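Local coordinates for protein cephalosporin acylase (Bacillus halodurans, PDB 2NLZ) that is probably a cephalosporin acylase of the gamma-glutamyltranspeptidase family, an amide-bond hydrolase whose function is not firmly established, at residues 106-111 with 397-402. The protein carries 1 engineered substitution. Sequence-based numbering, arbitrary orientation.
Sequences EQELPP and RGHNFS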
loop_
_atom_site.group_PDB
_atom_site.type_symbol
_atom_site.label_atom_id
_atom_site.label_comp_id
_atom_site.label_asym_id
_atom_site.label_seq_id
_atom_site.Cartn_x
_atom_site.Cartn_y
_atom_site.Cartn_z
ATOM N N GLU D 106 -0.238 -42.368 25.203
ATOM C CA GLU D 106 -1.406 -43.032 24.622
ATOM C C GLU D 106 -2.265 -42.100 23.770
ATOM O O GLU D 106 -3.148 -42.557 23.046
ATOM C CB GLU D 106 -2.247 -43.729 25.699
ATOM C CG GLU D 106 -2.825 -42.815 26.769
ATOM C CD GLU D 106 -3.753 -43.545 27.720
ATOM O OE1 GLU D 106 -4.272 -44.619 27.352
ATOM O OE2 GLU D 106 -3.971 -43.043 28.840
ATOM N N GLN D 107 -1.999 -40.800 23.858
ATOM C CA GLN D 107 -2.685 -39.817 23.026
ATOM C C GLN D 107 -2.022 -39.751 21.650
ATOM O O GLN D 107 -2.625 -40.099 20.634
ATOM C CB GLN D 107 -2.667 -38.444 23.703
ATOM C CG GLN D 107 -3.518 -37.385 23.018
ATOM C CD GLN D 107 -5.000 -37.557 23.289
ATOM O OE1 GLN D 107 -5.537 -36.971 24.226
ATOM N NE2 GLN D 107 -5.665 -38.362 22.472
ATOM N N GLU D 108 -0.777 -39.290 21.636
ATOM C CA GLU D 108 0.069 -39.315 20.449
ATOM C C GLU D 108 1.494 -39.609 20.908
ATOM O O GLU D 108 1.866 -39.264 22.029
ATOM C CB GLU D 108 -0.007 -37.986 19.686
ATOM C CG GLU D 108 0.338 -36.745 20.510
ATOM C CD GLU D 108 0.335 -35.462 19.695
ATOM O OE1 GLU D 108 1.054 -34.520 20.082
ATOM O OE2 GLU D 108 -0.378 -35.393 18.673
ATOM N N LEU D 109 2.287 -40.257 20.062
ATOM C CA LEU D 109 3.671 -40.568 20.425
ATOM C C LEU D 109 4.549 -39.297 20.423
ATOM O O LEU D 109 4.194 -38.308 19.776
ATOM C CB LEU D 109 4.244 -41.709 19.566
ATOM C CG LEU D 109 4.316 -41.703 18.043
ATOM C CD1 LEU D 109 5.395 -42.675 17.618
ATOM C CD2 LEU D 109 2.989 -42.105 17.430
ATOM N N PRO D 110 5.683 -39.310 21.162
ATOM C CA PRO D 110 6.447 -38.081 21.381
ATOM C C PRO D 110 7.034 -37.515 20.097
ATOM O O PRO D 110 7.342 -38.266 19.178
ATOM C CB PRO D 110 7.576 -38.530 22.313
ATOM C CG PRO D 110 7.734 -39.968 22.027
ATOM C CD PRO D 110 6.338 -40.461 21.806
ATOM N N PRO D 111 7.165 -36.188 20.022
ATOM C CA PRO D 111 7.749 -35.575 18.834
ATOM C C PRO D 111 9.250 -35.865 18.662
ATOM O O PRO D 111 9.761 -35.854 17.541
ATOM C CB PRO D 111 7.499 -34.079 19.051
ATOM C CG PRO D 111 7.301 -33.920 20.514
ATOM C CD PRO D 111 6.739 -35.197 21.027
ATOM N N ARG D 397 8.916 -38.612 11.396
ATOM C CA ARG D 397 7.675 -38.885 10.644
ATOM C C ARG D 397 6.621 -39.745 11.342
ATOM O O ARG D 397 5.437 -39.537 11.131
ATOM C CB ARG D 397 8.013 -39.483 9.278
ATOM C CG ARG D 397 6.826 -39.661 8.351
ATOM C CD ARG D 397 6.035 -38.380 8.152
ATOM N NE ARG D 397 6.847 -37.302 7.607
ATOM C CZ ARG D 397 6.345 -36.149 7.184
ATOM N NH1 ARG D 397 5.030 -35.932 7.242
ATOM N NH2 ARG D 397 7.158 -35.217 6.694
ATOM N N GLY D 398 7.046 -40.683 12.183
ATOM C CA GLY D 398 6.129 -41.538 12.936
ATOM C C GLY D 398 5.211 -40.810 13.904
ATOM O O GLY D 398 4.228 -41.381 14.385
ATOM N N HIS D 399 5.525 -39.545 14.182
ATOM C CA HIS D 399 4.678 -38.682 15.005
ATOM C C HIS D 399 3.280 -38.470 14.393
ATOM O O HIS D 399 2.333 -38.141 15.111
ATOM C CB HIS D 399 5.380 -37.347 15.243
ATOM C CG HIS D 399 4.613 -36.395 16.108
ATOM N ND1 HIS D 399 4.670 -36.434 17.484
ATOM C CD2 HIS D 399 3.785 -35.372 15.792
ATOM C CE1 HIS D 399 3.909 -35.474 17.979
ATOM N NE2 HIS D 399 3.361 -34.818 16.974
ATOM N N ASN D 400 3.161 -38.684 13.081
ATOM C CA ASN D 400 1.893 -38.552 12.352
ATOM C C ASN D 400 0.889 -39.678 12.620
ATOM O O ASN D 400 -0.310 -39.525 12.362
ATOM C CB ASN D 400 2.147 -38.449 10.841
ATOM C CG ASN D 400 2.306 -37.017 10.361
ATOM O OD1 ASN D 400 1.463 -36.158 10.631
ATOM N ND2 ASN D 400 3.387 -36.756 9.630
ATOM N N PHE D 401 1.385 -40.808 13.120
ATOM C CA PHE D 401 0.547 -41.966 13.414
ATOM C C PHE D 401 -0.431 -41.668 14.541
ATOM O O PHE D 401 -0.098 -40.963 15.493
ATOM C CB PHE D 401 1.408 -43.163 13.831
ATOM C CG PHE D 401 2.005 -43.941 12.680
ATOM C CD1 PHE D 401 1.194 -44.655 11.804
ATOM C CD2 PHE D 401 3.386 -44.003 12.510
ATOM C CE1 PHE D 401 1.740 -45.388 10.765
ATOM C CE2 PHE D 401 3.945 -44.738 11.473
ATOM C CZ PHE D 401 3.119 -45.429 10.596
ATOM N N SER D 402 -1.634 -42.222 14.432
ATOM C CA SER D 402 -2.635 -42.105 15.484
ATOM C C SER D 402 -2.501 -43.276 16.445
ATOM O O SER D 402 -2.139 -44.380 16.043
ATOM C CB SER D 402 -4.042 -42.087 14.878
ATOM O OG SER D 402 -5.034 -41.816 15.857
#
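Between the loops 106-111 and 397-402, far apart in sequence, packing is uneven: firm around one leucine, loose around one carboxylate, with the imidazole of His399 as the main surface joining them. The buried, tightly packed side is that of Leu109. Its CG takes the crowded position between the backbone N and the carbonyl carbon, so that CD2 lies 4.1 Å from Phe401 CB and packs against Gly398 O, the oxygen that accepts the backbone N-H of Phe401, just beyond the 3-10 turn 397-400. That turn follows strand 392-393 of a gamma-glutamyltranspeptidase-family chain, whose clan is the Ntn hydrolases, and the side-chain ND2 of Asn396, just before the turn, hydrogen-bonds to Pro111 O. His399 extends with CG anti to its backbone N (chi1 -178°), and ND1 gives a weak, bent hydrogen bond to Leu109 O (3.0 Å, 120° at the hydrogen). Pro111 runs alongside the imidazole, its CB 4.0 Å from CE1 of His399. An alanine in place of His399 would probably loosen the joint, by removing the weak bond to Leu109 O and the contact with Pro111. Towards solvent, the exposed, poorly ordered Glu108 crosses the ring obliquely, its carboxylate plane turned 68° from the imidazole.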